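Local coordinates for nuclear transport factor 2 family protein (Rhodopseudomonas palustris, PDB 3DM8) that is of unknown function but has a nuclear transport factor 2-like (SnoaL-like) fold and is a putative isomerase, at residues A16-R20 with I63-I69; A26-D30 with G114-N118; M43-F47 with L128-A132; A84-Y90 with V103-T109. All coordinates share one frame; numbering follows the deposited sequence.

Interaction 1: A16-R20 with I63-I69; sequences ALNDR and IADSVRI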
loop_
_atom_site.group_PDB
_atom_site.type_symbol
_atom_site.label_atom_id
_atom_site.label_comp_id
_atom_site.label_asym_id
_atom_site.label_seq_id
_atom_site.Cartn_x
_atom_site.Cartn_y
_atom_site.Cartn_z
ATOM N N ALA A 16 -12.849 13.192 -13.456
ATOM C CA ALA A 16 -13.653 12.076 -13.916
ATOM C C ALA A 16 -14.540 11.646 -12.758
ATOM O O ALA A 16 -15.760 11.493 -12.914
ATOM C CB ALA A 16 -12.818 10.917 -14.439
ATOM N N LEU A 17 -13.955 11.507 -11.579
ATOM C CA LEU A 17 -14.707 10.928 -10.464
ATOM C C LEU A 17 -15.716 11.902 -9.910
ATOM O O LEU A 17 -16.821 11.518 -9.486
ATOM C CB LEU A 17 -13.782 10.468 -9.339
ATOM C CG LEU A 17 -12.808 9.361 -9.715
ATOM C CD1 LEU A 17 -12.115 8.848 -8.429
ATOM C CD2 LEU A 17 -13.403 8.216 -10.532
ATOM N N ASN A 18 -15.347 13.179 -9.893
ATOM C CA ASN A 18 -16.197 14.147 -9.213
ATOM C C ASN A 18 -17.137 14.840 -10.154
ATOM O O ASN A 18 -18.331 15.052 -9.847
ATOM C CB ASN A 18 -15.396 15.120 -8.354
ATOM C CG ASN A 18 -15.305 14.628 -6.907
ATOM O OD1 ASN A 18 -15.305 13.414 -6.671
ATOM N ND2 ASN A 18 -15.275 15.549 -5.949
ATOM N N ASP A 19 -16.641 15.147 -11.342
ATOM C CA ASP A 19 -17.452 15.958 -12.292
ATOM C C ASP A 19 -17.981 15.164 -13.473
ATOM O O ASP A 19 -18.664 15.705 -14.346
ATOM C CB ASP A 19 -16.652 17.162 -12.813
ATOM C CG ASP A 19 -16.288 18.131 -11.724
ATOM O OD1 ASP A 19 -15.090 18.358 -11.478
ATOM O OD2 ASP A 19 -17.202 18.653 -11.074
ATOM N N ARG A 20 -17.653 13.885 -13.490
ATOM C CA ARG A 20 -17.981 12.986 -14.603
ATOM C C ARG A 20 -17.515 13.507 -15.953
ATOM O O ARG A 20 -18.181 13.322 -16.968
ATOM C CB ARG A 20 -19.471 12.687 -14.677
ATOM C CG ARG A 20 -20.084 12.512 -13.365
ATOM C CD ARG A 20 -19.457 11.378 -12.586
ATOM N NE ARG A 20 -19.425 10.095 -13.287
ATOM C CZ ARG A 20 -20.341 9.127 -13.148
ATOM N NH1 ARG A 20 -20.188 7.976 -13.783
ATOM N NH2 ARG A 20 -21.402 9.312 -12.391
ATOM N N ILE A 63 -16.447 3.579 -10.302
ATOM C CA ILE A 63 -16.037 4.281 -9.073
ATOM C C ILE A 63 -16.738 5.648 -9.004
ATOM O O ILE A 63 -17.237 6.028 -7.963
ATOM C CB ILE A 63 -14.482 4.495 -8.968
ATOM C CG1 ILE A 63 -13.800 3.146 -8.829
ATOM C CG2 ILE A 63 -14.166 5.389 -7.782
ATOM C CD1 ILE A 63 -12.258 3.175 -9.028
ATOM N N ALA A 64 -16.766 6.378 -10.117
ATOM C CA ALA A 64 -17.388 7.718 -10.147
ATOM C C ALA A 64 -18.857 7.652 -9.740
ATOM O O ALA A 64 -19.407 8.547 -9.107
ATOM C CB ALA A 64 -17.279 8.338 -11.528
ATOM N N ASP A 65 -19.497 6.598 -10.218
ATOM C CA ASP A 65 -20.916 6.324 -9.918
ATOM C C ASP A 65 -21.148 6.075 -8.448
ATOM O O ASP A 65 -22.188 6.448 -7.910
ATOM C CB ASP A 65 -21.408 5.073 -10.635
ATOM C CG ASP A 65 -21.863 5.340 -12.026
ATOM O OD1 ASP A 65 -21.882 6.511 -12.466
ATOM O OD2 ASP A 65 -22.237 4.361 -12.696
ATOM N N SER A 66 -20.154 5.476 -7.796
ATOM C CA SER A 66 -20.284 4.924 -6.439
ATOM C C SER A 66 -19.938 5.890 -5.305
ATOM O O SER A 66 -20.409 5.708 -4.170
ATOM C CB SER A 66 -19.391 3.704 -6.258
ATOM O OG SER A 66 -19.801 2.650 -7.111
ATOM N N VAL A 67 -19.063 6.839 -5.599
ATOM C CA VAL A 67 -18.497 7.725 -4.581
ATOM C C VAL A 67 -18.349 9.164 -5.050
ATOM O O VAL A 67 -18.258 9.461 -6.231
ATOM C CB VAL A 67 -17.113 7.239 -4.072
ATOM C CG1 VAL A 67 -17.181 5.823 -3.478
ATOM C CG2 VAL A 67 -16.078 7.310 -5.164
ATOM N N ARG A 68 -18.340 10.042 -4.068
ATOM C CA ARG A 68 -17.847 11.396 -4.221
ATOM C C ARG A 68 -16.819 11.696 -3.144
ATOM O O ARG A 68 -17.069 11.536 -1.953
ATOM C CB ARG A 68 -19.004 12.390 -4.135
ATOM C CG ARG A 68 -18.581 13.825 -4.001
ATOM C CD ARG A 68 -19.687 14.800 -4.403
ATOM N NE ARG A 68 -19.065 15.977 -5.014
ATOM C CZ ARG A 68 -19.142 16.295 -6.305
ATOM N NH1 ARG A 68 -18.519 17.378 -6.752
ATOM N NH2 ARG A 68 -19.852 15.547 -7.139
ATOM N N ILE A 69 -15.673 12.167 -3.616
ATOM C CA ILE A 69 -14.540 12.512 -2.771
ATOM C C ILE A 69 -14.624 13.957 -2.392
ATOM O O ILE A 69 -14.806 14.844 -3.259
ATOM C CB ILE A 69 -13.198 12.265 -3.497
ATOM C CG1 ILE A 69 -13.098 10.802 -3.912
ATOM C CG2 ILE A 69 -12.035 12.655 -2.600
ATOM C CD1 ILE A 69 -12.589 10.601 -5.354
#

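Interaction 2: A26-D30 with G114-N118; sequences ATIID and GRLTN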
loop_
_atom_site.group_PDB
_atom_site.type_symbol
_atom_site.label_atom_id
_atom_site.label_comp_id
_atom_site.label_asym_id
_atom_site.label_seq_id
_atom_site.Cartn_x
_atom_site.Cartn_y
_atom_site.Cartn_z
ATOM N N ALA A 26 -8.984 10.043 -20.199
ATOM C CA ALA A 26 -8.841 9.176 -21.373
ATOM C C ALA A 26 -7.562 9.488 -22.139
ATOM O O ALA A 26 -6.936 8.572 -22.735
ATOM C CB ALA A 26 -10.078 9.274 -22.282
ATOM N N THR A 27 -7.149 10.758 -22.119
ATOM C CA THR A 27 -5.933 11.162 -22.832
ATOM C C THR A 27 -4.700 10.560 -22.185
ATOM O O THR A 27 -3.734 10.161 -22.842
ATOM C CB THR A 27 -5.819 12.695 -22.888
ATOM O OG1 THR A 27 -6.912 13.162 -23.679
ATOM C CG2 THR A 27 -4.549 13.132 -23.511
ATOM N N ILE A 28 -4.754 10.518 -20.871
ATOM C CA ILE A 28 -3.590 10.175 -20.045
ATOM C C ILE A 28 -3.406 8.706 -19.831
ATOM O O ILE A 28 -2.307 8.271 -19.599
ATOM C CB ILE A 28 -3.585 10.935 -18.694
ATOM C CG1 ILE A 28 -2.169 10.964 -18.087
ATOM C CG2 ILE A 28 -4.525 10.346 -17.696
ATOM C CD1 ILE A 28 -1.989 12.096 -16.973
ATOM N N ILE A 29 -4.470 7.941 -19.959
ATOM C CA ILE A 29 -4.375 6.482 -19.779
ATOM C C ILE A 29 -3.836 5.827 -21.063
ATOM O O ILE A 29 -4.377 6.059 -22.161
ATOM C CB ILE A 29 -5.749 5.882 -19.432
ATOM C CG1 ILE A 29 -6.248 6.371 -18.054
ATOM C CG2 ILE A 29 -5.673 4.340 -19.376
ATOM C CD1 ILE A 29 -5.230 6.234 -16.983
ATOM N N ASP A 30 -2.735 5.063 -20.978
ATOM C CA ASP A 30 -2.166 4.407 -22.175
ATOM C C ASP A 30 -3.127 3.370 -22.703
ATOM O O ASP A 30 -3.790 2.700 -21.937
ATOM C CB ASP A 30 -0.866 3.674 -21.843
ATOM C CG ASP A 30 -0.114 3.188 -23.076
ATOM O OD1 ASP A 30 0.594 4.003 -23.726
ATOM O OD2 ASP A 30 -0.160 1.974 -23.356
ATOM N N GLY A 114 4.226 10.356 -21.191
ATOM C CA GLY A 114 3.291 11.212 -20.459
ATOM C C GLY A 114 1.986 10.508 -20.234
ATOM O O GLY A 114 0.981 11.102 -19.817
ATOM N N ARG A 115 1.984 9.222 -20.529
ATOM C CA ARG A 115 0.772 8.419 -20.323
ATOM C C ARG A 115 1.025 7.397 -19.230
ATOM O O ARG A 115 2.109 6.839 -19.125
ATOM C CB ARG A 115 0.375 7.707 -21.613
ATOM C CG ARG A 115 -0.025 8.648 -22.736
ATOM C CD ARG A 115 -0.661 7.861 -23.888
ATOM N NE ARG A 115 0.419 7.226 -24.600
ATOM C CZ ARG A 115 1.155 7.869 -25.501
ATOM N NH1 ARG A 115 0.884 9.139 -25.785
ATOM N NH2 ARG A 115 2.169 7.260 -26.098
ATOM N N LEU A 116 -0.021 7.121 -18.478
ATOM C CA LEU A 116 -0.004 6.078 -17.417
ATOM C C LEU A 116 -0.035 4.705 -18.059
ATOM O O LEU A 116 -0.996 4.333 -18.720
ATOM C CB LEU A 116 -1.190 6.237 -16.475
ATOM C CG LEU A 116 -1.271 5.283 -15.278
ATOM C CD1 LEU A 116 -0.096 5.631 -14.312
ATOM C CD2 LEU A 116 -2.605 5.363 -14.614
ATOM N N THR A 117 1.023 3.938 -17.825
ATOM C CA THR A 117 1.219 2.608 -18.434
ATOM C C THR A 117 1.094 1.454 -17.454
ATOM O O THR A 117 0.817 0.327 -17.817
ATOM C CB THR A 117 2.570 2.511 -19.161
ATOM O OG1 THR A 117 3.642 2.793 -18.239
ATOM C CG2 THR A 117 2.585 3.451 -20.376
ATOM N N ASN A 118 1.282 1.762 -16.198
ATOM C CA ASN A 118 1.201 0.765 -15.130
ATOM C C ASN A 118 0.722 1.423 -13.829
ATOM O O ASN A 118 1.249 2.459 -13.392
ATOM C CB ASN A 118 2.554 0.061 -14.947
ATOM C CG ASN A 118 2.438 -1.245 -14.155
ATOM O OD1 ASN A 118 2.114 -1.238 -12.968
ATOM N ND2 ASN A 118 2.632 -2.358 -14.836
HETATM O O HOH W 1 2.777 5.424 -23.649
#

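Interaction 3: M43-F47 with L128-A132; sequences MFPFF and LVEQA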
loop_
_atom_site.group_PDB
_atom_site.type_symbol
_atom_site.label_atom_id
_atom_site.label_comp_id
_atom_site.label_asym_id
_atom_site.label_seq_id
_atom_site.Cartn_x
_atom_site.Cartn_y
_atom_site.Cartn_z
ATOM N N MET A 43 -17.486 -7.445 -3.207
ATOM C CA MET A 43 -18.090 -6.226 -2.714
ATOM C C MET A 43 -17.943 -5.072 -3.688
ATOM O O MET A 43 -18.874 -4.295 -3.889
ATOM C CB MET A 43 -17.485 -5.784 -1.409
ATOM C CG MET A 43 -18.369 -4.743 -0.810
ATOM S SD MET A 43 -18.078 -4.526 0.907
ATOM C CE MET A 43 -18.822 -2.917 1.208
ATOM N N PHE A 44 -16.745 -4.964 -4.262
ATOM C CA PHE A 44 -16.401 -3.855 -5.181
ATOM C C PHE A 44 -15.982 -4.388 -6.555
ATOM O O PHE A 44 -14.808 -4.673 -6.786
ATOM C CB PHE A 44 -15.291 -2.995 -4.597
ATOM C CG PHE A 44 -15.534 -2.558 -3.188
ATOM C CD1 PHE A 44 -14.876 -3.176 -2.136
ATOM C CD2 PHE A 44 -16.389 -1.529 -2.915
ATOM C CE1 PHE A 44 -15.097 -2.754 -0.821
ATOM C CE2 PHE A 44 -16.630 -1.124 -1.600
ATOM C CZ PHE A 44 -15.984 -1.720 -0.572
ATOM N N PRO A 45 -16.945 -4.524 -7.492
ATOM C CA PRO A 45 -16.638 -5.260 -8.704
ATOM C C PRO A 45 -15.616 -4.556 -9.589
ATOM O O PRO A 45 -15.025 -5.164 -10.495
ATOM C CB PRO A 45 -17.982 -5.327 -9.441
ATOM C CG PRO A 45 -18.992 -4.932 -8.488
ATOM C CD PRO A 45 -18.380 -4.251 -7.338
ATOM N N PHE A 46 -15.418 -3.290 -9.273
ATOM C CA PHE A 46 -14.473 -2.459 -9.997
ATOM C C PHE A 46 -13.013 -2.655 -9.571
ATOM O O PHE A 46 -12.083 -2.143 -10.220
ATOM C CB PHE A 46 -14.894 -1.000 -9.962
ATOM C CG PHE A 46 -15.198 -0.482 -8.607
ATOM C CD1 PHE A 46 -16.512 -0.257 -8.219
ATOM C CD2 PHE A 46 -14.201 -0.218 -7.719
ATOM C CE1 PHE A 46 -16.804 0.210 -6.961
ATOM C CE2 PHE A 46 -14.496 0.305 -6.463
ATOM C CZ PHE A 46 -15.814 0.503 -6.100
ATOM N N PHE A 47 -12.812 -3.482 -8.549
ATOM C CA PHE A 47 -11.453 -3.894 -8.163
ATOM C C PHE A 47 -10.914 -4.990 -9.086
ATOM O O PHE A 47 -11.620 -5.561 -9.950
ATOM C CB PHE A 47 -11.369 -4.282 -6.689
ATOM C CG PHE A 47 -11.468 -3.097 -5.723
ATOM C CD1 PHE A 47 -11.250 -1.811 -6.142
ATOM C CD2 PHE A 47 -11.784 -3.312 -4.394
ATOM C CE1 PHE A 47 -11.362 -0.749 -5.249
ATOM C CE2 PHE A 47 -11.871 -2.250 -3.500
ATOM C CZ PHE A 47 -11.637 -0.990 -3.932
ATOM N N LEU A 128 -11.925 -0.658 4.978
ATOM C CA LEU A 128 -12.887 -0.168 3.953
ATOM C C LEU A 128 -14.184 -0.955 4.071
ATOM O O LEU A 128 -15.288 -0.390 4.119
ATOM C CB LEU A 128 -12.340 -0.290 2.510
ATOM C CG LEU A 128 -13.245 -0.081 1.300
ATOM C CD1 LEU A 128 -14.022 1.252 1.310
ATOM C CD2 LEU A 128 -12.485 -0.250 -0.074
ATOM N N VAL A 129 -14.062 -2.274 4.138
ATOM C CA VAL A 129 -15.255 -3.163 4.146
ATOM C C VAL A 129 -16.036 -2.893 5.419
ATOM O O VAL A 129 -17.262 -2.834 5.409
ATOM C CB VAL A 129 -14.927 -4.702 4.013
ATOM C CG1 VAL A 129 -16.131 -5.555 4.477
ATOM C CG2 VAL A 129 -14.509 -5.075 2.582
ATOM N N GLU A 130 -15.325 -2.744 6.531
ATOM C CA GLU A 130 -15.996 -2.490 7.800
ATOM C C GLU A 130 -16.801 -1.216 7.775
ATOM O O GLU A 130 -17.965 -1.148 8.264
ATOM C CB GLU A 130 -15.026 -2.440 8.963
ATOM C CG GLU A 130 -14.527 -3.819 9.339
ATOM C CD GLU A 130 -14.521 -4.082 10.839
ATOM O OE1 GLU A 130 -14.173 -3.159 11.623
ATOM O OE2 GLU A 130 -14.834 -5.239 11.229
ATOM N N GLN A 131 -16.184 -0.185 7.219
ATOM C CA GLN A 131 -16.850 1.126 7.142
ATOM C C GLN A 131 -18.057 1.078 6.232
ATOM O O GLN A 131 -19.110 1.677 6.537
ATOM C CB GLN A 131 -15.895 2.196 6.631
ATOM C CG GLN A 131 -14.851 2.646 7.584
ATOM C CD GLN A 131 -13.983 3.698 6.916
ATOM O OE1 GLN A 131 -14.378 4.869 6.797
ATOM N NE2 GLN A 131 -12.813 3.284 6.446
ATOM N N ALA A 132 -17.934 0.334 5.138
ATOM C CA ALA A 132 -19.031 0.240 4.150
ATOM C C ALA A 132 -20.238 -0.532 4.718
ATOM O O ALA A 132 -21.410 -0.192 4.438
ATOM C CB ALA A 132 -18.535 -0.401 2.827
#

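Interaction 4: A84-Y90 with V103-T109; sequences AASMVRY and VRMALFT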
loop_
_atom_site.group_PDB
_atom_site.type_symbol
_atom_site.label_atom_id
_atom_site.label_comp_id
_atom_site.label_asym_id
_atom_site.label_seq_id
_atom_site.Cartn_x
_atom_site.Cartn_y
_atom_site.Cartn_z
ATOM N N ALA A 84 6.263 6.906 -9.971
ATOM C CA ALA A 84 5.990 7.496 -8.668
ATOM C C ALA A 84 5.376 6.470 -7.744
ATOM O O ALA A 84 4.742 5.511 -8.202
ATOM C CB ALA A 84 5.072 8.714 -8.800
ATOM N N ALA A 85 5.572 6.697 -6.449
ATOM C CA ALA A 85 4.833 5.955 -5.400
ATOM C C ALA A 85 4.267 6.934 -4.404
ATOM O O ALA A 85 4.883 7.957 -4.070
ATOM C CB ALA A 85 5.753 4.937 -4.693
ATOM N N SER A 86 3.049 6.679 -3.968
ATOM C CA SER A 86 2.513 7.524 -2.941
ATOM C C SER A 86 1.447 6.913 -2.111
ATOM O O SER A 86 0.837 5.916 -2.473
ATOM C CB SER A 86 2.031 8.820 -3.541
ATOM O OG SER A 86 0.940 8.594 -4.436
ATOM N N MET A 87 1.328 7.507 -0.957
ATOM C CA MET A 87 0.352 7.131 0.030
ATOM C C MET A 87 -0.612 8.276 0.233
ATOM O O MET A 87 -0.198 9.374 0.576
ATOM C CB MET A 87 1.016 6.876 1.339
ATOM C CG MET A 87 -0.053 6.562 2.294
ATOM S SD MET A 87 0.122 4.802 2.552
ATOM C CE MET A 87 1.052 5.073 3.978
ATOM N N VAL A 88 -1.899 8.012 0.028
ATOM C CA VAL A 88 -2.912 9.044 0.136
ATOM C C VAL A 88 -4.169 8.512 0.783
ATOM O O VAL A 88 -4.496 7.333 0.659
ATOM C CB VAL A 88 -3.249 9.656 -1.242
ATOM C CG1 VAL A 88 -1.974 9.911 -2.048
ATOM C CG2 VAL A 88 -4.235 8.786 -2.042
ATOM N N ARG A 89 -4.836 9.408 1.479
ATOM C CA ARG A 89 -6.124 9.134 2.120
ATOM C C ARG A 89 -7.218 9.972 1.450
ATOM O O ARG A 89 -7.071 11.152 1.197
ATOM C CB ARG A 89 -6.078 9.456 3.591
ATOM C CG ARG A 89 -6.678 8.372 4.433
ATOM C CD ARG A 89 -7.179 8.871 5.721
ATOM N NE ARG A 89 -6.546 10.113 6.113
ATOM C CZ ARG A 89 -7.237 11.096 6.671
ATOM N NH1 ARG A 89 -8.541 10.930 6.859
ATOM N NH2 ARG A 89 -6.639 12.221 7.042
ATOM N N TYR A 90 -8.263 9.275 1.083
ATOM C CA TYR A 90 -9.459 9.875 0.461
ATOM C C TYR A 90 -10.548 9.876 1.518
ATOM O O TYR A 90 -10.842 8.837 2.122
ATOM C CB TYR A 90 -9.999 9.006 -0.670
ATOM C CG TYR A 90 -9.482 9.160 -2.085
ATOM C CD1 TYR A 90 -10.165 8.535 -3.144
ATOM C CD2 TYR A 90 -8.347 9.871 -2.370
ATOM C CE1 TYR A 90 -9.713 8.645 -4.465
ATOM C CE2 TYR A 90 -7.876 9.994 -3.691
ATOM C CZ TYR A 90 -8.562 9.375 -4.725
ATOM O OH TYR A 90 -8.115 9.506 -6.020
ATOM N N VAL A 103 -10.567 6.139 3.029
ATOM C CA VAL A 103 -9.798 5.082 2.362
ATOM C C VAL A 103 -8.333 5.460 2.330
ATOM O O VAL A 103 -7.996 6.518 1.827
ATOM C CB VAL A 103 -10.288 4.892 0.918
ATOM C CG1 VAL A 103 -9.588 3.721 0.264
ATOM C CG2 VAL A 103 -11.806 4.655 0.900
ATOM N N ARG A 104 -7.472 4.598 2.880
ATOM C CA ARG A 104 -6.056 4.835 2.809
ATOM C C ARG A 104 -5.432 3.904 1.764
ATOM O O ARG A 104 -5.638 2.686 1.794
ATOM C CB ARG A 104 -5.389 4.569 4.147
ATOM C CG ARG A 104 -3.967 4.882 4.052
ATOM C CD ARG A 104 -3.253 4.688 5.348
ATOM N NE ARG A 104 -3.166 5.957 6.087
ATOM C CZ ARG A 104 -3.865 6.241 7.173
ATOM N NH1 ARG A 104 -4.785 5.413 7.654
ATOM N NH2 ARG A 104 -3.690 7.410 7.747
ATOM N N MET A 105 -4.709 4.493 0.824
ATOM C CA MET A 105 -4.225 3.748 -0.339
ATOM C C MET A 105 -2.738 4.020 -0.559
ATOM O O MET A 105 -2.248 5.086 -0.240
ATOM C CB MET A 105 -4.995 4.129 -1.601
ATOM C CG MET A 105 -6.496 4.110 -1.495
ATOM S SD MET A 105 -7.265 4.979 -2.930
ATOM C CE MET A 105 -6.810 6.667 -2.595
ATOM N N ALA A 106 -2.063 3.024 -1.116
ATOM C CA ALA A 106 -0.694 3.138 -1.597
ATOM C C ALA A 106 -0.698 2.819 -3.083
ATOM O O ALA A 106 -1.202 1.769 -3.506
ATOM C CB ALA A 106 0.215 2.167 -0.848
ATOM N N LEU A 107 -0.165 3.755 -3.853
ATOM C CA LEU A 107 -0.233 3.780 -5.323
ATOM C C LEU A 107 1.186 3.767 -5.911
ATOM O O LEU A 107 2.022 4.562 -5.529
ATOM C CB LEU A 107 -0.966 5.095 -5.708
ATOM C CG LEU A 107 -1.132 5.443 -7.157
ATOM C CD1 LEU A 107 -2.177 4.478 -7.720
ATOM C CD2 LEU A 107 -1.587 6.898 -7.278
ATOM N N PHE A 108 1.445 2.832 -6.818
ATOM C CA PHE A 108 2.652 2.796 -7.608
ATOM C C PHE A 108 2.322 2.938 -9.054
ATOM O O PHE A 108 1.507 2.166 -9.586
ATOM C CB PHE A 108 3.422 1.483 -7.391
ATOM C CG PHE A 108 3.880 1.273 -5.957
ATOM C CD1 PHE A 108 2.975 0.959 -4.958
ATOM C CD2 PHE A 108 5.202 1.404 -5.644
ATOM C CE1 PHE A 108 3.416 0.786 -3.653
ATOM C CE2 PHE A 108 5.636 1.251 -4.332
ATOM C CZ PHE A 108 4.707 0.925 -3.356
ATOM N N THR A 109 2.940 3.939 -9.701
ATOM C CA THR A 109 2.627 4.257 -11.081
ATOM C C THR A 109 3.881 4.343 -11.954
ATOM O O THR A 109 4.950 4.717 -11.510
ATOM C CB THR A 109 1.904 5.634 -11.177
ATOM O OG1 THR A 109 2.640 6.579 -10.453
ATOM C CG2 THR A 109 0.548 5.595 -10.525
#

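Interaction 1: A16-R20 with I63-I69
N18 meets I69 where the last turn of helix 5-19 reaches the junction between helix 53-66 and strand 67-79, so the contact ties the helical layer of the NTF2-like fold to an outer strand of its sheet. From CB outward, N18 first passes R68, its CB 4.2 Å from R68 NH1 and its CG over the centre of one face of the R68 guanidinium. Of the two branches, OD1 takes a weak bond from I69 N, while ND2 donates to I69 O at 2.8 Å, nearly straight (167°) and in the carbonyl plane. One amide thus serves both the N-H and the C=O of a single strand residue, which sets the rotation of the N18 amide, the I69 N bond being the weaker of the two. With an alanine here, both backbone groups of I69 would probably lose these partners and the R68 guanidinium the amide packed on its face. R68 NH2 also reaches N18 O, though weakly.

Deeper in, L17 forks between apolar neighbours: its CD1 lies 3.6 Å from I69 CD1, and its CD2 lies 4.0 Å from A64 CB and packs on I63 CG2 as well. R20 leaves the helix with positive phi, and its chain, bent at chi2 (-60°) and chi3 (-54°), turns back toward helix 53-66. A64 CB lies against one guanidinium face, 3.3 Å from R20 NE. D65, whose OD2 pairs with R61, offers OD1 to both terminal nitrogens: R20 NH1 meets it at 2.6 Å from above the carboxylate plane, and R20 NH2 at 2.8 Å nearly in line with the C-O bond.

Interaction 2: A26-D30 with G114-N118
I29 lies alongside L116, both side chains pointing the same way, with I29 CD1 3.6 Å from L116 CD2. L116 CG stands anti to the backbone N (chi1 -177°), which places CD2 for that contact. L116 also touches F9 of helix 5-19, as I29 does, so the pair is part of the packing between sheet and helix. Next to it, I28 CG1 rests on the carbonyl of G114, whose oxygen is bonded by R8.

I29 and L116 form a parallel beta bridge just where helix 23-28 gives way to the short strand 29-30: L116 N donates to I28 O at 2.8 Å, and D30 N to L116 O at 2.9 Å. I28 O is additionally approached by R115 CA at 3.2 Å, a CA-H...O contact.

Away from I29 and L116, D30 and R115 cross obliquely. D30 OD1 sits at the edge of the R115 guanidinium, near its plane, and pairs with R115 NE in a weak salt bridge that is long (3.3 Å) but straight (166°). A water bridges the same two groups, donating to D30 OD1 at 2.6 Å and weakly sharing the single N-H of R115 NE. The other oxygen, D30 OD2, is held by the backbone N of N32. T117 CG2 packs 3.8 Å from D30 CB, and T117 with N118 makes a classic beta bulge opposite Q110.

Interaction 3: M43-F47 with L128-A132
The type I beta turn F44-F47, in the loop leading to strand 48-51, carries F44 and F47, whose rings meet L128 on helix 125-133. F47 N donates to F44 O at 2.9 Å and closes the turn. L128, with CG anti to its own N (chi1 169°), comes at the rings from the opposite direction: its CD2 lies 3.7 Å from F44 CE1, approaching that ring obliquely, while the same methyl meets F47 at the ring edge, 4.0 Å from both F47 CE2 and F47 CZ.

This is apolar packing of a loop of the NTF2-like fold against the last helix of the chain, with no hydrogen bond between the two segments. An alanine in place of L128 would probably leave a gap between the two rings and the helix, since CG and CD2 meet F44 and CD2 alone reaches F47. Within the loop, M43 CG lies over the centre of one F44 face, and F44 CB 3.5 Å above the F47 ring plane, toward its rim. M43 SD touches V129 CG2 at 4.0 Å, and that methyl also stands at the F44 edge. L128 further contacts I101 and V103 of strand 100-112, while V129 packs on F126 of the second subunit.

Interaction 4: A84-Y90 with V103-T109
M105 CE sits squarely over the Y90 ring, 3.5 Å from the centroid and 9° off the normal, a CH-pi contact. M105 SD stands higher above the same face, 4.7 Å from the centroid, giving a Met-aromatic pair. The M105 chain, bent at chi3 (-69°), carries the methyl there. On the side of A85, M87 and R89, A85 CB touches F108 CD2 at 3.7 Å, the ring meeting it obliquely, and R89 CD lies over one face of the R104 guanidinium.

These placements follow from the backbone ladder of an antiparallel beta hairpin, strands 83-94 and 100-112; the axes of segments 84-90 and 103-109 run at 165°. A84-T109, S86-L107, V88-M105 and Y90-V103 are hydrogen-bonded pairs, each with two N-H...O bonds; V103 N to Y90 O, at 2.9 Å, is one. Between them, CA-H groups of the non-hydrogen-bonded positions approach carbonyls of the adjacent pairs, as A85 CA does L107 O at 3.1 Å.

Further out, the Y90 ring meets Y72 at a steep angle and packs on L13 of helix 5-19. R89 NE and R104 NH2 come within 4.3 Å, but E75 forms a salt bridge with R104 and a long, weak ion pair with R89, which probably offsets the like charges. Across the dimer interface, R104 makes a cation-pi contact with Y38 of the second subunit, and A106 packs on A106 of that subunit.

Interaction 4 borders all three other contacts. It meets interaction 1 where I69 CD1 touches Y90 CE1 at 3.6 Å, interaction 2 where L116 CD1 lies 3.7 Å from T109 CB, and interaction 3 where L128 CD1 lies 4.1 Å from V103 CG2. Interactions 1 and 3 also touch, I63 CG1 packing 3.6 Å from F46 CD2. Interactions 2 and 3 lie on opposite sides of the chain's centre, about 13 Å apart at their nearest atoms. NTF2-like proteins commonly hold ligands between the curved sheet and its helices. A bound detergent molecule lies about 10 Å from the D30 side chain, too far for contact; whether it marks a natural ligand pocket is not established.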